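Local atomic coordinates of alpha-acetolactate decarboxylase (Bacillus subtilis subsp. subtilis str. 168, PDB entry 5XNE), a protein that catalyses the decarboxylation of (2S)-2-acetolactate to (R)-acetoin and carbon dioxide, a step on the pathway from pyruvate to butane-2,3-diol. Residues I99-I112 against F158-Y172. Sequence-based numbering, arbitrary orientation.
Sequences INSMLPSRNLFYAI and FLTPAYANGIAVSGY
Pro161 packs on the Phe109 ring: its CD sits over the centre of one face, 3.7 Å from the centroid and 9° off the normal, a CH-pi contact. Around the same ring, Thr160 CG2, Ala164 CB and the Tyr163 hydroxyl complete a hollow made by the end of strand 151-160 and the 3-10 turn after it. Phe109 reaches this hollow because its CG lies anti to the carbonyl carbon (chi1 -67°). Replacing Phe109 by alanine is likely to open a gap under Pro161 CD and strip Ala164 CB and the Thr160 methyl of their packing. Tyr163 OH donates to Asn107 O at 2.7 Å, coming from above the carbonyl plane; Pro161 CB lies over the Tyr163 ring, offset toward its rim. A water donates to Arg106 O and accepts from Ala162 N. In the antiparallel strand pairing, Ala111 CB meets Phe158 CE1 (3.8 Å) on one face; on the other, Leu159 is the bump: CD1 rests 3.5 Å above the centre of the Tyr172 ring, and CD2 touches both Tyr110 CD1 and Leu103 CD1, the second at a tight 3.4 Å. Leu103 CD2 covers a face of Tyr110, whose hydroxyl donates to a lone pair of Ser105 O. Tyr110 N to Leu159 O is nearly straight (171°). Tyr172 OH ends against Ile99 CB at 3.3 Å and bonds Glu96 O, tying strand 171-178 to helix 92-100. Strand 109-115 runs between strands 151-160 and 195-208, with Ile4 of strand 3-7 against Phe109 and Phe158; the type I turn 105-108 leading into it faces the second subunit, whose Phe215 O and Ala218 O grip Asn107 ND2.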
loop_
_atom_site.group_PDB
_atom_site.type_symbol
_atom_site.label_atom_id
_atom_site.label_comp_id
_atom_site.label_asym_id
_atom_site.label_seq_id
_atom_site.Cartn_x
_atom_site.Cartn_y
_atom_site.Cartn_z
ATOM N N ILE B 99 -11.208 -13.572 16.825
ATOM C CA ILE B 99 -11.241 -12.162 16.464
ATOM C C ILE B 99 -11.482 -11.997 14.968
ATOM O O ILE B 99 -12.309 -11.192 14.554
ATOM C CB ILE B 99 -9.933 -11.446 16.855
ATOM C CG1 ILE B 99 -9.774 -11.437 18.374
ATOM C CG2 ILE B 99 -9.894 -10.025 16.287
ATOM C CD1 ILE B 99 -10.921 -10.788 19.109
ATOM N N ASN B 100 -10.769 -12.777 14.161
ATOM C CA ASN B 100 -10.831 -12.595 12.714
ATOM C C ASN B 100 -12.251 -12.785 12.184
ATOM O O ASN B 100 -12.670 -12.115 11.234
ATOM C CB ASN B 100 -9.816 -13.521 12.004
ATOM C CG ASN B 100 -10.247 -14.998 11.938
ATOM O OD1 ASN B 100 -11.428 -15.347 12.024
ATOM N ND2 ASN B 100 -9.256 -15.878 11.801
ATOM N N SER B 101 -13.003 -13.672 12.830
ATOM C CA SER B 101 -14.376 -13.942 12.414
ATOM C C SER B 101 -15.321 -12.804 12.796
ATOM O O SER B 101 -16.435 -12.719 12.279
ATOM C CB SER B 101 -14.868 -15.257 13.025
ATOM O OG SER B 101 -14.165 -16.368 12.489
ATOM N N MET B 102 -14.867 -11.935 13.694
ATOM C CA MET B 102 -15.698 -10.862 14.247
ATOM C C MET B 102 -15.439 -9.503 13.573
ATOM O O MET B 102 -16.225 -8.563 13.710
ATOM C CB MET B 102 -15.471 -10.784 15.763
ATOM C CG MET B 102 -15.293 -9.395 16.356
ATOM S SD MET B 102 -15.425 -9.403 18.155
ATOM C CE MET B 102 -15.176 -7.663 18.525
ATOM N N LEU B 103 -14.342 -9.410 12.831
ATOM C CA LEU B 103 -14.046 -8.194 12.076
ATOM C C LEU B 103 -15.130 -7.939 11.037
ATOM O O LEU B 103 -15.610 -8.883 10.409
ATOM C CB LEU B 103 -12.694 -8.313 11.387
ATOM C CG LEU B 103 -11.533 -8.664 12.313
ATOM C CD1 LEU B 103 -10.399 -9.184 11.490
ATOM C CD2 LEU B 103 -11.116 -7.450 13.108
ATOM N N PRO B 104 -15.516 -6.664 10.856
ATOM C CA PRO B 104 -16.471 -6.274 9.813
ATOM C C PRO B 104 -15.989 -6.714 8.431
ATOM O O PRO B 104 -16.792 -7.035 7.554
ATOM C CB PRO B 104 -16.511 -4.745 9.924
ATOM C CG PRO B 104 -16.099 -4.458 11.323
ATOM C CD PRO B 104 -15.107 -5.520 11.688
ATOM N N SER B 105 -14.675 -6.742 8.251
ATOM C CA SER B 105 -14.106 -7.109 6.960
ATOM C C SER B 105 -12.627 -7.468 7.079
ATOM O O SER B 105 -11.882 -6.812 7.804
ATOM C CB SER B 105 -14.267 -5.962 5.954
ATOM O OG SER B 105 -13.562 -6.227 4.746
ATOM N N ARG B 106 -12.211 -8.485 6.338
ATOM C CA ARG B 106 -10.799 -8.826 6.240
ATOM C C ARG B 106 -10.045 -7.926 5.256
ATOM O O ARG B 106 -8.858 -8.123 5.005
ATOM C CB ARG B 106 -10.651 -10.280 5.824
ATOM C CG ARG B 106 -11.007 -11.278 6.907
ATOM C CD ARG B 106 -9.846 -12.226 6.940
ATOM N NE ARG B 106 -9.699 -13.032 8.144
ATOM C CZ ARG B 106 -8.769 -13.978 8.238
ATOM N NH1 ARG B 106 -7.942 -14.184 7.219
ATOM N NH2 ARG B 106 -8.645 -14.702 9.332
ATOM N N ASN B 107 -10.734 -6.932 4.711
ATOM C CA ASN B 107 -10.139 -6.055 3.710
ATOM C C ASN B 107 -9.811 -4.669 4.257
ATOM O O ASN B 107 -9.444 -3.774 3.496
ATOM C CB ASN B 107 -11.076 -5.936 2.509
ATOM C CG ASN B 107 -11.429 -7.286 1.930
ATOM O OD1 ASN B 107 -10.602 -8.203 1.918
ATOM N ND2 ASN B 107 -12.663 -7.423 1.446
ATOM N N LEU B 108 -9.964 -4.500 5.567
ATOM C CA LEU B 108 -9.680 -3.228 6.225
ATOM C C LEU B 108 -8.483 -3.357 7.147
ATOM O O LEU B 108 -8.020 -4.456 7.409
ATOM C CB LEU B 108 -10.886 -2.741 7.027
ATOM C CG LEU B 108 -12.185 -2.603 6.237
ATOM C CD1 LEU B 108 -13.296 -2.141 7.191
ATOM C CD2 LEU B 108 -12.008 -1.641 5.080
ATOM N N PHE B 109 -7.979 -2.225 7.625
ATOM C CA PHE B 109 -6.876 -2.213 8.597
ATOM C C PHE B 109 -7.417 -2.080 10.015
ATOM O O PHE B 109 -8.375 -1.337 10.238
ATOM C CB PHE B 109 -5.922 -1.052 8.311
ATOM C CG PHE B 109 -5.162 -1.187 7.017
ATOM C CD1 PHE B 109 -5.768 -0.893 5.795
ATOM C CD2 PHE B 109 -3.831 -1.588 7.023
ATOM C CE1 PHE B 109 -5.055 -1.027 4.598
ATOM C CE2 PHE B 109 -3.115 -1.714 5.831
ATOM C CZ PHE B 109 -3.731 -1.431 4.630
ATOM N N TYR B 110 -6.812 -2.786 10.973
ATOM C CA TYR B 110 -7.221 -2.655 12.374
ATOM C C TYR B 110 -6.020 -2.496 13.284
ATOM O O TYR B 110 -4.973 -3.102 13.056
ATOM C CB TYR B 110 -8.034 -3.876 12.849
ATOM C CG TYR B 110 -9.256 -4.141 12.015
ATOM C CD1 TYR B 110 -9.179 -4.949 10.889
ATOM C CD2 TYR B 110 -10.477 -3.562 12.335
ATOM C CE1 TYR B 110 -10.298 -5.196 10.098
ATOM C CE2 TYR B 110 -11.602 -3.798 11.550
ATOM C CZ TYR B 110 -11.496 -4.615 10.433
ATOM O OH TYR B 110 -12.605 -4.859 9.643
ATOM N N ALA B 111 -6.179 -1.687 14.321
ATOM C CA ALA B 111 -5.250 -1.714 15.436
ATOM C C ALA B 111 -5.897 -2.566 16.509
ATOM O O ALA B 111 -7.128 -2.541 16.680
ATOM C CB ALA B 111 -4.958 -0.324 15.956
ATOM N N ILE B 112 -5.089 -3.333 17.222
ATOM C CA ILE B 112 -5.640 -4.219 18.236
ATOM C C ILE B 112 -4.772 -4.229 19.481
ATOM O O ILE B 112 -3.541 -4.216 19.417
ATOM C CB ILE B 112 -5.815 -5.647 17.683
ATOM C CG1 ILE B 112 -6.438 -6.576 18.736
ATOM C CG2 ILE B 112 -4.499 -6.205 17.239
ATOM C CD1 ILE B 112 -6.834 -7.928 18.163
ATOM N N PHE B 158 -1.214 -4.668 14.905
ATOM C CA PHE B 158 -2.100 -4.381 13.787
ATOM C C PHE B 158 -2.503 -5.641 13.054
ATOM O O PHE B 158 -1.747 -6.613 12.990
ATOM C CB PHE B 158 -1.428 -3.427 12.796
ATOM C CG PHE B 158 -1.117 -2.075 13.371
ATOM C CD1 PHE B 158 -2.090 -1.086 13.410
ATOM C CD2 PHE B 158 0.146 -1.793 13.873
ATOM C CE1 PHE B 158 -1.816 0.162 13.937
ATOM C CE2 PHE B 158 0.429 -0.540 14.408
ATOM C CZ PHE B 158 -0.550 0.440 14.429
ATOM N N LEU B 159 -3.718 -5.609 12.514
ATOM C CA LEU B 159 -4.129 -6.577 11.497
ATOM C C LEU B 159 -4.081 -5.901 10.138
ATOM O O LEU B 159 -4.651 -4.827 9.937
ATOM C CB LEU B 159 -5.530 -7.131 11.762
ATOM C CG LEU B 159 -5.855 -8.305 10.809
ATOM C CD1 LEU B 159 -5.397 -9.704 11.303
ATOM C CD2 LEU B 159 -7.304 -8.296 10.408
ATOM N N THR B 160 -3.401 -6.545 9.198
ATOM C CA THR B 160 -3.178 -5.976 7.878
ATOM C C THR B 160 -3.752 -6.887 6.797
ATOM O O THR B 160 -3.509 -8.092 6.825
ATOM C CB THR B 160 -1.680 -5.756 7.651
ATOM O OG1 THR B 160 -1.207 -4.784 8.598
ATOM C CG2 THR B 160 -1.398 -5.273 6.241
ATOM N N PRO B 161 -4.538 -6.318 5.865
ATOM C CA PRO B 161 -5.082 -7.108 4.752
ATOM C C PRO B 161 -4.000 -7.692 3.865
ATOM O O PRO B 161 -2.914 -7.106 3.740
ATOM C CB PRO B 161 -5.914 -6.085 3.954
ATOM C CG PRO B 161 -6.190 -4.986 4.886
ATOM C CD PRO B 161 -4.993 -4.922 5.820
ATOM N N ALA B 162 -4.305 -8.812 3.212
ATOM C CA ALA B 162 -3.314 -9.486 2.375
ATOM C C ALA B 162 -2.760 -8.596 1.256
ATOM O O ALA B 162 -1.584 -8.722 0.910
ATOM C CB ALA B 162 -3.886 -10.760 1.791
ATOM N N TYR B 163 -3.573 -7.702 0.698
ATOM C CA TYR B 163 -3.092 -6.872 -0.413
ATOM C C TYR B 163 -1.958 -5.913 -0.011
ATOM O O TYR B 163 -1.269 -5.374 -0.875
ATOM C CB TYR B 163 -4.247 -6.089 -1.060
ATOM C CG TYR B 163 -5.027 -5.182 -0.143
ATOM C CD1 TYR B 163 -4.469 -3.998 0.361
ATOM C CD2 TYR B 163 -6.343 -5.484 0.198
ATOM C CE1 TYR B 163 -5.189 -3.167 1.200
ATOM C CE2 TYR B 163 -7.073 -4.651 1.024
ATOM C CZ TYR B 163 -6.495 -3.489 1.522
ATOM O OH TYR B 163 -7.203 -2.670 2.349
ATOM N N ALA B 164 -1.735 -5.728 1.287
ATOM C CA ALA B 164 -0.647 -4.845 1.720
ATOM C C ALA B 164 0.569 -5.628 2.224
ATOM O O ALA B 164 1.530 -5.029 2.745
ATOM C CB ALA B 164 -1.136 -3.869 2.789
ATOM N N ASN B 165 0.560 -6.949 2.050
ATOM C CA ASN B 165 1.719 -7.741 2.459
ATOM C C ASN B 165 2.960 -7.299 1.689
ATOM O O ASN B 165 2.907 -7.126 0.478
ATOM C CB ASN B 165 1.480 -9.233 2.243
ATOM C CG ASN B 165 2.406 -10.104 3.094
ATOM O OD1 ASN B 165 2.731 -9.775 4.246
ATOM N ND2 ASN B 165 2.846 -11.218 2.522
ATOM N N GLY B 166 4.070 -7.119 2.394
ATOM C CA GLY B 166 5.250 -6.547 1.771
ATOM C C GLY B 166 5.420 -5.063 2.057
ATOM O O GLY B 166 6.548 -4.617 2.272
ATOM N N ILE B 167 4.333 -4.290 2.054
ATOM C CA ILE B 167 4.392 -2.971 2.665
ATOM C C ILE B 167 4.435 -3.152 4.177
ATOM O O ILE B 167 5.390 -2.730 4.839
ATOM C CB ILE B 167 3.210 -2.088 2.262
ATOM C CG1 ILE B 167 3.333 -1.723 0.780
ATOM C CG2 ILE B 167 3.178 -0.829 3.131
ATOM C CD1 ILE B 167 2.085 -1.057 0.218
ATOM N N ALA B 168 3.415 -3.799 4.719
ATOM C CA ALA B 168 3.426 -4.199 6.121
ATOM C C ALA B 168 3.409 -5.723 6.193
ATOM O O ALA B 168 3.708 -6.402 5.204
ATOM C CB ALA B 168 2.246 -3.593 6.857
ATOM N N VAL B 169 3.076 -6.269 7.355
ATOM C CA VAL B 169 3.012 -7.708 7.516
ATOM C C VAL B 169 1.556 -8.161 7.518
ATOM O O VAL B 169 0.809 -7.836 8.434
ATOM C CB VAL B 169 3.701 -8.163 8.819
ATOM C CG1 VAL B 169 3.547 -9.669 8.993
ATOM C CG2 VAL B 169 5.172 -7.756 8.808
ATOM N N SER B 170 1.153 -8.876 6.471
ATOM C CA SER B 170 -0.214 -9.379 6.345
ATOM C C SER B 170 -0.626 -10.195 7.572
ATOM O O SER B 170 0.177 -10.961 8.117
ATOM C CB SER B 170 -0.344 -10.246 5.083
ATOM O OG SER B 170 -1.639 -10.790 4.978
ATOM N N GLY B 171 -1.879 -10.041 7.984
ATOM C CA GLY B 171 -2.379 -10.745 9.152
ATOM C C GLY B 171 -2.042 -10.005 10.436
ATOM O O GLY B 171 -1.955 -8.772 10.443
ATOM N N TYR B 172 -1.878 -10.751 11.526
ATOM C CA TYR B 172 -1.558 -10.146 12.812
ATOM C C TYR B 172 -0.080 -9.855 12.935
ATOM O O TYR B 172 0.765 -10.708 12.643
ATOM C CB TYR B 172 -1.976 -11.055 13.974
ATOM C CG TYR B 172 -3.465 -11.247 14.123
ATOM C CD1 TYR B 172 -4.227 -10.360 14.878
ATOM C CD2 TYR B 172 -4.108 -12.327 13.527
ATOM C CE1 TYR B 172 -5.595 -10.542 15.024
ATOM C CE2 TYR B 172 -5.473 -12.516 13.662
ATOM C CZ TYR B 172 -6.207 -11.622 14.413
ATOM O OH TYR B 172 -7.563 -11.816 14.550
HETATM O O HOH W 1 -6.959 -9.974 3.906
#